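Local coordinates for protein aminotransferase (Neisseria meningitidis Z2491, PDB 3JTX) that probably catalyses the pyridoxal phosphate-dependent transfer of an amino group from an amino acid to a keto acid, at residues 72-77 and 289-294; 250-255 and 283-288; 316-321 and 332-337; 343-346 and 352-355. All coordinates share one frame; numbering follows the deposited sequence.

Contact 1 (72-77 and 289-294)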
loop_
_atom_site.group_PDB
_atom_site.type_symbol
_atom_site.label_atom_id
_atom_site.label_comp_id
_atom_site.label_asym_id
_atom_site.label_seq_id
_atom_site.Cartn_x
_atom_site.Cartn_y
_atom_site.Cartn_z
ATOM N N ARG A 72 -0.432 6.876 16.940
ATOM C CA ARG A 72 0.826 6.297 17.418
ATOM C C ARG A 72 0.803 6.147 18.952
ATOM O O ARG A 72 1.324 5.166 19.508
ATOM C CB ARG A 72 2.033 7.088 16.914
ATOM C CG ARG A 72 2.318 6.813 15.428
ATOM C CD ARG A 72 3.485 7.590 14.865
ATOM N NE ARG A 72 3.041 8.909 14.421
ATOM C CZ ARG A 72 3.267 10.053 15.057
ATOM N NH1 ARG A 72 3.954 10.089 16.177
ATOM N NH2 ARG A 72 2.810 11.172 14.548
ATOM N N GLN A 73 0.156 7.089 19.631
ATOM C CA GLN A 73 0.042 7.046 21.086
ATOM C C GLN A 73 -0.898 5.939 21.558
ATOM O O GLN A 73 -0.639 5.301 22.596
ATOM C CB GLN A 73 -0.366 8.422 21.657
ATOM C CG GLN A 73 -0.277 8.502 23.166
ATOM C CD GLN A 73 1.135 8.258 23.684
ATOM O OE1 GLN A 73 2.092 8.832 23.173
ATOM N NE2 GLN A 73 1.264 7.413 24.703
ATOM N N ALA A 74 -1.977 5.696 20.807
ATOM C CA ALA A 74 -2.873 4.570 21.104
ATOM C C ALA A 74 -2.111 3.240 21.004
ATOM O O ALA A 74 -2.295 2.336 21.826
ATOM C CB ALA A 74 -4.061 4.560 20.160
ATOM N N CYS A 75 -1.253 3.127 19.996
ATOM C CA CYS A 75 -0.410 1.946 19.860
ATOM C C CYS A 75 0.562 1.819 21.030
ATOM O O CYS A 75 0.717 0.726 21.584
ATOM C CB CYS A 75 0.341 1.961 18.535
ATOM S SG CYS A 75 -0.759 1.893 17.121
ATOM N N ALA A 76 1.208 2.924 21.393
ATOM C CA ALA A 76 2.139 2.965 22.542
ATOM C C ALA A 76 1.437 2.582 23.845
ATOM O O ALA A 76 1.973 1.811 24.656
ATOM C CB ALA A 76 2.774 4.332 22.663
ATOM N N ASN A 77 0.236 3.126 24.048
ATOM C CA ASN A 77 -0.561 2.815 25.227
ATOM C C ASN A 77 -0.964 1.342 25.277
ATOM O O ASN A 77 -0.881 0.716 26.331
ATOM C CB ASN A 77 -1.815 3.681 25.287
ATOM C CG ASN A 77 -1.511 5.151 25.546
ATOM O OD1 ASN A 77 -0.424 5.503 25.999
ATOM N ND2 ASN A 77 -2.476 6.016 25.238
ATOM N N ALA A 289 -10.155 0.783 18.142
ATOM C CA ALA A 289 -9.822 -0.637 18.249
ATOM C C ALA A 289 -8.723 -0.929 19.269
ATOM O O ALA A 289 -8.900 -1.771 20.137
ATOM C CB ALA A 289 -9.415 -1.201 16.862
ATOM N N TRP A 290 -7.585 -0.250 19.156
ATOM C CA TRP A 290 -6.481 -0.456 20.083
ATOM C C TRP A 290 -6.839 -0.047 21.513
ATOM O O TRP A 290 -6.349 -0.664 22.458
ATOM C CB TRP A 290 -5.199 0.255 19.621
ATOM C CG TRP A 290 -4.567 -0.320 18.365
ATOM C CD1 TRP A 290 -4.461 0.291 17.161
ATOM C CD2 TRP A 290 -3.979 -1.624 18.201
ATOM N NE1 TRP A 290 -3.841 -0.535 16.255
ATOM C CE2 TRP A 290 -3.536 -1.717 16.870
ATOM C CE3 TRP A 290 -3.793 -2.716 19.049
ATOM C CZ2 TRP A 290 -2.918 -2.855 16.361
ATOM C CZ3 TRP A 290 -3.163 -3.852 18.540
ATOM C CH2 TRP A 290 -2.730 -3.904 17.208
ATOM N N ASP A 291 -7.685 0.973 21.668
ATOM C CA ASP A 291 -8.119 1.456 22.982
ATOM C C ASP A 291 -9.080 0.508 23.705
ATOM O O ASP A 291 -9.173 0.552 24.924
ATOM C CB ASP A 291 -8.819 2.838 22.869
ATOM C CG ASP A 291 -7.846 4.000 22.738
ATOM O OD1 ASP A 291 -6.617 3.829 22.898
ATOM O OD2 ASP A 291 -8.314 5.118 22.468
ATOM N N ASP A 292 -9.827 -0.305 22.969
ATOM C CA ASP A 292 -10.835 -1.178 23.570
ATOM C C ASP A 292 -10.345 -2.613 23.712
ATOM O O ASP A 292 -9.794 -3.184 22.767
ATOM C CB ASP A 292 -12.094 -1.201 22.726
ATOM C CG ASP A 292 -13.193 -2.018 23.361
ATOM O OD1 ASP A 292 -13.609 -1.644 24.464
ATOM O OD2 ASP A 292 -13.619 -3.044 22.787
ATOM N N GLU A 293 -10.568 -3.205 24.881
ATOM C CA GLU A 293 -10.257 -4.612 25.085
ATOM C C GLU A 293 -11.488 -5.513 25.189
ATOM O O GLU A 293 -11.351 -6.729 25.046
ATOM C CB GLU A 293 -9.360 -4.813 26.303
ATOM C CG GLU A 293 -7.981 -4.207 26.173
ATOM C CD GLU A 293 -7.162 -4.743 24.994
ATOM O OE1 GLU A 293 -7.242 -5.945 24.661
ATOM O OE2 GLU A 293 -6.408 -3.944 24.405
ATOM N N GLN A 294 -12.681 -4.951 25.421
ATOM C CA GLN A 294 -13.847 -5.812 25.617
ATOM C C GLN A 294 -14.083 -6.683 24.398
ATOM O O GLN A 294 -14.300 -7.889 24.520
ATOM C CB GLN A 294 -15.115 -5.024 25.971
ATOM C CG GLN A 294 -16.259 -5.916 26.465
ATOM C CD GLN A 294 -15.862 -6.771 27.684
ATOM O OE1 GLN A 294 -15.434 -6.235 28.713
ATOM N NE2 GLN A 294 -15.975 -8.104 27.553
HETATM O O HOH W 1 -4.543 2.113 23.511
HETATM O O HOH W 2 -4.897 5.928 23.656
#
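The sulfur of Cys75 sits over one face of the Trp290 indole, a Cys sulfur-aromatic contact that gives this meeting of two helices its character. SG lies 4.3 Å from the centroid of the five-membered ring of Trp290, and the line between them is tilted 25° from the ring normal. The sulfur therefore faces the pyrrole part, near CD1 and NE1. Cys75 is placed for this by its first torsion of -63°, which sets SG anti to its own carbonyl carbon. Beside the ring, at Asp291, water takes over the contact. Asp291 OD1 approaches the methyl of Ala74 and takes a hydrogen bond from a water 2.8 Å away, which in turn accepts from Asn77 ND2 at 2.9 Å. A second water bridges Asp291 OD1 and Ala74 O, lying 2.8 Å from each of these two oxygens. Gln73 NE2 donates to Asn77 OD1 at 2.9 Å from above the carbonyl plane, consistent with ND2 being the end of the Asn77 amide that faces the water. Around this pair of helices the Trp290 ring also meets Trp78 and, edge to face, Phe256, while Glu293 forms a salt bridge with Arg246, the neighbour of the cofactor-bearing position 245. A sulfur-aromatic contact flanked by two bridging waters joins helix 69-82 to the end of helix 280-291, two of the helices packed about the seven-stranded mixed sheet of the large domain in a fold type I aminotransferase.

Contact 2 (250-255 and 283-288)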
loop_
_atom_site.group_PDB
_atom_site.type_symbol
_atom_site.label_atom_id
_atom_site.label_comp_id
_atom_site.label_asym_id
_atom_site.label_seq_id
_atom_site.Cartn_x
_atom_site.Cartn_y
_atom_site.Cartn_z
ATOM N N PRO A 250 -9.931 -7.737 9.167
ATOM C CA PRO A 250 -8.920 -7.883 8.113
ATOM C C PRO A 250 -9.155 -6.919 6.952
ATOM O O PRO A 250 -8.200 -6.483 6.326
ATOM C CB PRO A 250 -9.096 -9.337 7.644
ATOM C CG PRO A 250 -10.526 -9.694 7.999
ATOM C CD PRO A 250 -10.774 -8.948 9.302
ATOM N N GLY A 251 -10.412 -6.580 6.675
ATOM C CA GLY A 251 -10.733 -5.606 5.630
ATOM C C GLY A 251 -10.365 -4.152 5.938
ATOM O O GLY A 251 -10.334 -3.323 5.039
ATOM N N LEU A 252 -10.070 -3.834 7.193
ATOM C CA LEU A 252 -9.701 -2.468 7.550
ATOM C C LEU A 252 -8.303 -2.111 7.036
ATOM O O LEU A 252 -8.022 -0.948 6.760
ATOM C CB LEU A 252 -9.815 -2.259 9.061
ATOM C CG LEU A 252 -9.632 -0.832 9.577
ATOM C CD1 LEU A 252 -10.749 0.111 9.072
ATOM C CD2 LEU A 252 -9.559 -0.845 11.101
ATOM N N ARG A 253 -7.443 -3.124 6.899
ATOM C CA ARG A 253 -6.064 -2.976 6.429
ATOM C C ARG A 253 -5.348 -2.013 7.366
ATOM O O ARG A 253 -4.977 -0.910 6.951
ATOM C CB ARG A 253 -5.972 -2.492 4.959
ATOM C CG ARG A 253 -6.840 -3.234 3.960
ATOM C CD ARG A 253 -6.712 -4.770 4.051
ATOM N NE ARG A 253 -5.325 -5.218 3.964
ATOM C CZ ARG A 253 -4.714 -6.076 4.784
ATOM N NH1 ARG A 253 -5.336 -6.670 5.798
ATOM N NH2 ARG A 253 -3.437 -6.373 4.567
ATOM N N SER A 254 -5.168 -2.438 8.616
ATOM C CA SER A 254 -4.560 -1.604 9.646
ATOM C C SER A 254 -3.746 -2.387 10.690
ATOM O O SER A 254 -4.229 -3.353 11.296
ATOM C CB SER A 254 -5.653 -0.800 10.341
ATOM O OG SER A 254 -5.142 -0.012 11.400
ATOM N N GLY A 255 -2.506 -1.938 10.897
ATOM C CA GLY A 255 -1.677 -2.421 11.974
ATOM C C GLY A 255 -0.621 -1.384 12.304
ATOM O O GLY A 255 -0.797 -0.184 12.037
ATOM N N GLN A 283 -7.623 5.569 10.602
ATOM C CA GLN A 283 -6.859 5.869 11.803
ATOM C C GLN A 283 -7.758 6.023 13.043
ATOM O O GLN A 283 -7.436 5.518 14.120
ATOM C CB GLN A 283 -6.018 7.131 11.637
ATOM C CG GLN A 283 -4.909 7.031 10.576
ATOM C CD GLN A 283 -3.933 8.193 10.693
ATOM O OE1 GLN A 283 -3.408 8.460 11.781
ATOM N NE2 GLN A 283 -3.674 8.880 9.572
ATOM N N ARG A 284 -8.886 6.706 12.876
ATOM C CA ARG A 284 -9.828 6.897 13.979
ATOM C C ARG A 284 -10.433 5.559 14.453
ATOM O O ARG A 284 -10.542 5.303 15.656
ATOM C CB ARG A 284 -10.945 7.862 13.581
ATOM C CG ARG A 284 -10.462 9.242 13.142
ATOM C CD ARG A 284 -10.187 10.165 14.288
ATOM N NE ARG A 284 -9.727 11.458 13.796
ATOM C CZ ARG A 284 -8.866 12.248 14.423
ATOM N NH1 ARG A 284 -8.354 11.904 15.606
ATOM N NH2 ARG A 284 -8.500 13.389 13.859
ATOM N N ALA A 285 -10.856 4.743 13.496
ATOM C CA ALA A 285 -11.395 3.416 13.780
ATOM C C ALA A 285 -10.339 2.567 14.487
ATOM O O ALA A 285 -10.658 1.789 15.392
ATOM C CB ALA A 285 -11.845 2.755 12.470
ATOM N N SER A 286 -9.077 2.748 14.099
ATOM C CA SER A 286 -7.967 1.987 14.667
ATOM C C SER A 286 -7.652 2.403 16.099
ATOM O O SER A 286 -7.407 1.548 16.949
ATOM C CB SER A 286 -6.716 2.113 13.782
ATOM O OG SER A 286 -7.005 1.671 12.451
ATOM N N ILE A 287 -7.673 3.706 16.370
ATOM C CA ILE A 287 -7.552 4.208 17.747
ATOM C C ILE A 287 -8.624 3.565 18.636
ATOM O O ILE A 287 -8.320 3.018 19.712
ATOM C CB ILE A 287 -7.672 5.749 17.804
ATOM C CG1 ILE A 287 -6.435 6.412 17.193
ATOM C CG2 ILE A 287 -7.820 6.234 19.262
ATOM C CD1 ILE A 287 -6.627 7.900 16.830
ATOM N N ALA A 288 -9.869 3.588 18.163
ATOM C CA ALA A 288 -10.979 2.950 18.878
ATOM C C ALA A 288 -10.709 1.469 19.140
ATOM O O ALA A 288 -11.006 0.967 20.229
ATOM C CB ALA A 288 -12.295 3.119 18.103
#
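Ser254 and Ser286 mark the closest backbone approach, their CA atoms 7.1 Å apart, where a loop whose residues 250-252 have helix-like backbone angles swings through the left-handed conformation of Arg253 and straightens alongside helix 280-291. The two serine side chains bring their hydroxyls together, Ser254 OG lying 2.7 Å from Ser286 OG. With chi1 at 177°, Ser254 extends its hydroxyl toward the helix, opposite its own backbone N. Ser286 OG is also hydrogen-bonded to the carbonyl oxygen of Val282 one turn earlier, so a chain of three oxygens links loop to helix backbone. Beside this polar point Leu252 spreads its two methyls over the same helical surface: CD2 comes within 3.8 Å of Ser286 OG, and CD1 reaches the methyl of Ala285, with 4.4 Å between CD1 and CB. Contact is thus made by the tips of the leucine branch. All four touching residues are buried, and Leu252 also packs on Leu59 of the second subunit, which places the contact close to the dimer interface. Next in the chain, Arg253 folds back on its own loop. Its NH1 donates to Pro250 O over 2.9 Å in a nearly straight bond of 169°, lying in the carbonyl plane and almost in the guanidinium plane. NH2 of the same guanidinium is hydrogen-bonded to OP3 of the pyridoxal-lysine adduct at position 245. Leu252 and Ser254, which pack on the helix, stand on either side in sequence of Arg253, an arginine at the cofactor phosphate, as in fold type I PLP enzymes.

Contact 3 (316-321 and 332-337)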
loop_
_atom_site.group_PDB
_atom_site.type_symbol
_atom_site.label_atom_id
_atom_site.label_comp_id
_atom_site.label_asym_id
_atom_site.label_seq_id
_atom_site.Cartn_x
_atom_site.Cartn_y
_atom_site.Cartn_z
ATOM N N GLN A 316 -8.902 -38.472 21.477
ATOM C CA GLN A 316 -9.361 -39.850 21.489
ATOM C C GLN A 316 -8.575 -40.721 20.525
ATOM O O GLN A 316 -8.460 -41.903 20.748
ATOM C CB GLN A 316 -10.843 -39.937 21.128
ATOM C CG GLN A 316 -11.781 -39.351 22.169
ATOM C CD GLN A 316 -13.205 -39.280 21.668
ATOM O OE1 GLN A 316 -14.035 -40.085 22.047
ATOM N NE2 GLN A 316 -13.480 -38.343 20.783
ATOM N N VAL A 317 -8.057 -40.130 19.449
ATOM C CA VAL A 317 -7.388 -40.876 18.378
ATOM C C VAL A 317 -6.001 -40.309 18.043
ATOM O O VAL A 317 -5.093 -41.068 17.713
ATOM C CB VAL A 317 -8.292 -40.917 17.119
ATOM C CG1 VAL A 317 -7.517 -41.323 15.879
ATOM C CG2 VAL A 317 -9.473 -41.874 17.355
ATOM N N PHE A 318 -5.826 -38.994 18.170
ATOM C CA PHE A 318 -4.602 -38.326 17.725
ATOM C C PHE A 318 -3.697 -37.894 18.857
ATOM O O PHE A 318 -4.147 -37.662 19.975
ATOM C CB PHE A 318 -4.966 -37.094 16.888
ATOM C CG PHE A 318 -5.789 -37.425 15.686
ATOM C CD1 PHE A 318 -5.195 -37.962 14.551
ATOM C CD2 PHE A 318 -7.162 -37.236 15.693
ATOM C CE1 PHE A 318 -5.956 -38.293 13.450
ATOM C CE2 PHE A 318 -7.925 -37.557 14.587
ATOM C CZ PHE A 318 -7.325 -38.098 13.466
ATOM N N ASP A 319 -2.416 -37.762 18.529
ATOM C CA ASP A 319 -1.419 -37.242 19.439
ATOM C C ASP A 319 -1.413 -35.733 19.241
ATOM O O ASP A 319 -0.781 -35.226 18.315
ATOM C CB ASP A 319 -0.053 -37.846 19.113
ATOM C CG ASP A 319 1.048 -37.381 20.054
ATOM O OD1 ASP A 319 0.756 -36.703 21.068
ATOM O OD2 ASP A 319 2.222 -37.703 19.766
ATOM N N VAL A 320 -2.136 -35.027 20.104
ATOM C CA VAL A 320 -2.377 -33.600 19.913
ATOM C C VAL A 320 -2.617 -32.945 21.258
ATOM O O VAL A 320 -3.096 -33.591 22.193
ATOM C CB VAL A 320 -3.605 -33.351 18.987
ATOM C CG1 VAL A 320 -4.855 -33.928 19.600
ATOM C CG2 VAL A 320 -3.794 -31.861 18.686
ATOM N N LYS A 321 -2.264 -31.668 21.345
ATOM C CA LYS A 321 -2.473 -30.877 22.559
ATOM C C LYS A 321 -2.832 -29.447 22.186
ATOM O O LYS A 321 -2.674 -29.045 21.043
ATOM C CB LYS A 321 -1.208 -30.896 23.432
ATOM C CG LYS A 321 0.011 -30.212 22.802
ATOM N N LYS A 332 -0.839 -33.804 13.842
ATOM C CA LYS A 332 0.016 -34.896 13.393
ATOM C C LYS A 332 -0.843 -36.019 12.812
ATOM O O LYS A 332 -1.726 -36.554 13.485
ATOM C CB LYS A 332 0.881 -35.414 14.554
ATOM C CG LYS A 332 1.961 -36.429 14.143
ATOM C CD LYS A 332 2.777 -36.912 15.365
ATOM C CE LYS A 332 3.430 -38.276 15.122
ATOM N NZ LYS A 332 4.260 -38.749 16.287
ATOM N N VAL A 333 -0.572 -36.353 11.551
ATOM C CA VAL A 333 -1.272 -37.395 10.831
ATOM C C VAL A 333 -0.676 -38.761 11.217
ATOM O O VAL A 333 0.521 -38.993 11.010
ATOM C CB VAL A 333 -1.146 -37.185 9.303
ATOM C CG1 VAL A 333 -1.762 -38.366 8.534
ATOM C CG2 VAL A 333 -1.790 -35.844 8.911
ATOM N N PRO A 334 -1.504 -39.667 11.761
ATOM C CA PRO A 334 -1.015 -40.968 12.238
ATOM C C PRO A 334 -0.065 -41.723 11.288
ATOM O O PRO A 334 1.015 -42.138 11.724
ATOM C CB PRO A 334 -2.301 -41.741 12.489
ATOM C CG PRO A 334 -3.269 -40.669 12.947
ATOM C CD PRO A 334 -2.927 -39.463 12.106
ATOM N N ASP A 335 -0.430 -41.877 10.015
ATOM C CA ASP A 335 0.424 -42.623 9.074
ATOM C C ASP A 335 1.389 -41.746 8.290
ATOM O O ASP A 335 2.071 -42.236 7.396
ATOM C CB ASP A 335 -0.408 -43.520 8.140
ATOM C CG ASP A 335 -1.179 -42.749 7.051
ATOM O OD1 ASP A 335 -1.001 -41.523 6.843
ATOM O OD2 ASP A 335 -1.980 -43.414 6.373
ATOM N N GLY A 336 1.448 -40.457 8.629
ATOM C CA GLY A 336 2.378 -39.529 7.997
ATOM C C GLY A 336 1.961 -38.944 6.651
ATOM O O GLY A 336 2.657 -38.079 6.134
ATOM N N ASP A 337 0.847 -39.402 6.074
ATOM C CA ASP A 337 0.450 -38.978 4.732
ATOM C C ASP A 337 -0.639 -37.896 4.819
ATOM O O ASP A 337 -1.834 -38.190 4.819
ATOM C CB ASP A 337 -0.008 -40.175 3.896
ATOM C CG ASP A 337 -0.206 -39.835 2.429
ATOM O OD1 ASP A 337 -0.271 -38.638 2.075
ATOM O OD2 ASP A 337 -0.311 -40.773 1.623
HETATM O O HOH W 3 -1.592 -38.140 15.683
HETATM O O HOH W 4 -0.802 -33.163 16.648
#
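Lys332, Asp319 and Phe318 bury the most surface here, and the first two face one another with water between their backbones. Their CA atoms are 6.6 Å apart, and the chains run antiparallel but too far apart for direct backbone bonds. One water accepts from Asp319 N at 3.0 Å and donates to Lys332 O; the other accepts from Lys332 N at 2.9 Å and donates to Asp319 O. The pattern recalls a hydrogen-bonded antiparallel pair with a water inserted in each link. The side chains of the same two residues cross obliquely, the lysine chain nearly fully extended, and Asp319 OD2 stays 4.2 Å from Lys332 NZ. That is beyond a salt bridge, although the opposite charges would still be expected to attract. Phe318 supplies the apolar half. Its ring edge turns to the proline ring of residue 334, with Phe318 CE1 3.5 Å from Pro334 CD and close to Pro334 CG as well. The torsion of -59° about CA-CB sets the phenyl anti to its own carbonyl carbon and brings that edge across, while Val317 CG1 covers one face of the same ring. Past the proline the chain reverses in a type I turn from Val333 to Gly336, reinforced by an Asx turn in which Asp335 OD1 accepts from Asp337 N. Asp337 then caps helix 338-349. Beyond the two segments Phe318 packs on Ile391 of helix 381-394 and Leu331, and Lys332 lies against Tyr372, so the loops before and after strand 328-332, an outermost strand of the three-stranded antiparallel sheet, meet beside helix 381-394.

Contact 4 (343-346 and 352-355)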
loop_
_atom_site.group_PDB
_atom_site.type_symbol
_atom_site.label_atom_id
_atom_site.label_comp_id
_atom_site.label_asym_id
_atom_site.label_seq_id
_atom_site.Cartn_x
_atom_site.Cartn_y
_atom_site.Cartn_z
ATOM N N ARG A 343 -7.485 -35.737 1.555
ATOM C CA ARG A 343 -8.320 -36.355 0.528
ATOM C C ARG A 343 -9.439 -37.195 1.143
ATOM O O ARG A 343 -10.574 -37.144 0.678
ATOM C CB ARG A 343 -7.477 -37.199 -0.425
ATOM C CG ARG A 343 -6.739 -36.340 -1.433
ATOM C CD ARG A 343 -5.802 -37.151 -2.296
ATOM N NE ARG A 343 -5.243 -36.311 -3.348
ATOM C CZ ARG A 343 -4.166 -36.599 -4.072
ATOM N NH1 ARG A 343 -3.466 -37.707 -3.870
ATOM N NH2 ARG A 343 -3.777 -35.738 -4.992
ATOM N N ASN A 344 -9.128 -37.939 2.192
ATOM C CA ASN A 344 -10.142 -38.783 2.862
ATOM C C ASN A 344 -11.215 -37.948 3.584
ATOM O O ASN A 344 -12.422 -38.244 3.501
ATOM C CB ASN A 344 -9.451 -39.758 3.819
ATOM C CG ASN A 344 -10.382 -40.831 4.355
ATOM O OD1 ASN A 344 -11.216 -41.369 3.629
ATOM N ND2 ASN A 344 -10.237 -41.155 5.638
ATOM N N LEU A 345 -10.795 -36.888 4.260
ATOM C CA LEU A 345 -11.742 -36.017 4.961
ATOM C C LEU A 345 -12.695 -35.330 3.996
ATOM O O LEU A 345 -13.868 -35.121 4.322
ATOM C CB LEU A 345 -11.015 -34.959 5.802
ATOM C CG LEU A 345 -10.227 -35.452 7.027
ATOM C CD1 LEU A 345 -9.945 -34.271 7.963
ATOM C CD2 LEU A 345 -10.910 -36.564 7.746
ATOM N N TRP A 346 -12.178 -34.964 2.818
ATOM C CA TRP A 346 -12.992 -34.319 1.787
ATOM C C TRP A 346 -13.979 -35.294 1.171
ATOM O O TRP A 346 -15.178 -34.994 1.084
ATOM C CB TRP A 346 -12.103 -33.692 0.708
ATOM C CG TRP A 346 -12.871 -33.148 -0.437
ATOM C CD1 TRP A 346 -12.886 -33.632 -1.721
ATOM C CD2 TRP A 346 -13.742 -32.020 -0.424
ATOM N NE1 TRP A 346 -13.706 -32.861 -2.503
ATOM C CE2 TRP A 346 -14.236 -31.859 -1.739
ATOM C CE3 TRP A 346 -14.152 -31.122 0.569
ATOM C CZ2 TRP A 346 -15.139 -30.853 -2.082
ATOM C CZ3 TRP A 346 -15.036 -30.111 0.226
ATOM C CH2 TRP A 346 -15.528 -29.989 -1.092
ATOM N N GLN A 352 -12.576 -29.735 4.773
ATOM C CA GLN A 352 -11.390 -29.174 4.141
ATOM C C GLN A 352 -10.304 -28.813 5.190
ATOM O O GLN A 352 -10.482 -27.893 6.010
ATOM C CB GLN A 352 -11.772 -27.927 3.335
ATOM C CG GLN A 352 -12.805 -28.164 2.224
ATOM C CD GLN A 352 -13.339 -26.857 1.633
ATOM O OE1 GLN A 352 -14.087 -26.129 2.281
ATOM N NE2 GLN A 352 -12.943 -26.560 0.409
ATOM N N VAL A 353 -9.199 -29.552 5.162
ATOM C CA VAL A 353 -7.996 -29.209 5.938
ATOM C C VAL A 353 -6.820 -29.027 4.986
ATOM O O VAL A 353 -6.869 -29.483 3.851
ATOM C CB VAL A 353 -7.658 -30.266 7.024
ATOM C CG1 VAL A 353 -8.852 -30.460 7.956
ATOM C CG2 VAL A 353 -7.218 -31.602 6.408
ATOM N N LEU A 354 -5.766 -28.356 5.442
ATOM C CA LEU A 354 -4.631 -28.012 4.564
ATOM C C LEU A 354 -3.441 -28.964 4.765
ATOM O O LEU A 354 -2.848 -28.980 5.856
ATOM C CB LEU A 354 -4.182 -26.578 4.837
ATOM C CG LEU A 354 -3.267 -25.955 3.769
ATOM C CD1 LEU A 354 -3.980 -25.865 2.416
ATOM C CD2 LEU A 354 -2.783 -24.581 4.198
ATOM N N PRO A 355 -3.078 -29.755 3.724
ATOM C CA PRO A 355 -1.867 -30.553 3.815
ATOM C C PRO A 355 -0.658 -29.692 4.192
ATOM O O PRO A 355 -0.389 -28.656 3.560
ATOM C CB PRO A 355 -1.730 -31.132 2.398
ATOM C CG PRO A 355 -3.129 -31.246 1.940
ATOM C CD PRO A 355 -3.778 -30.005 2.454
#
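A short helix-to-strand connection of the C-terminal small domain brings Leu345 and Trp346, near the end of helix 338-349, against Gln352 and Val353 of the returning chain. Trp346 and Gln352 also mark the nearest backbones, with their CA atoms 5.9 Å apart, and a backbone hydrogen bond between Leu345 and Ile351 ties the connection together. The meeting is entirely one of van der Waals packing across the segments, in two separate side-chain pairs. In the buried pair, Leu345 and Val353 cross at about a right angle: Leu345 CD1 lies 4.0 Å from Val353 CG1 and 4.1 Å from Val353 CG2, so a single methyl is set against both branches of the valine. Val353 also packs on Val373 and Ile375 of strand 372-376, so this pair lies between helix 338-349 and the three-stranded antiparallel sheet. The second pair lies nearer the surface. There the two side chains run side by side and point the same way, with the indole and the amide planes 35° apart. A chi1 of 174° turns the Trp346 indole away from its own backbone N and lays the six-membered ring along the glutamine, while the indole NE1 is hydrogen-bonded to Ile24 O. Gln352 also belongs to the small parallel pair with strand 33-34, through backbone bonds to Val33 and Leu35, so the N-terminal part of the chain is joined in at the same place. Its extended side chain meets the indole through its aliphatic part, Gln352 CG standing 3.6 Å from both CE3 and CZ3 of Trp346.

The four contacts fall into two well-separated clusters. Contacts 1 and 2 share helix 280-291; their centres are 11 Å apart, and they touch where Ala74 CB lies 4.2 Å from Ile287 CG2. Contact 3 ends at the N-cap of helix 338-349, and contact 4 uses the later part of that helix; their centres are 14 Å apart and their nearest atoms about 7 Å apart. Between the clusters centres are separated by 34 to 40 Å, and helix 294-314 connects the end of contact 1 to the start of contact 3. The cofactor phosphate is met from contact 2, through Arg253, and contact 4 comes no nearer to contact 2 than about 17 Å between nearest atoms.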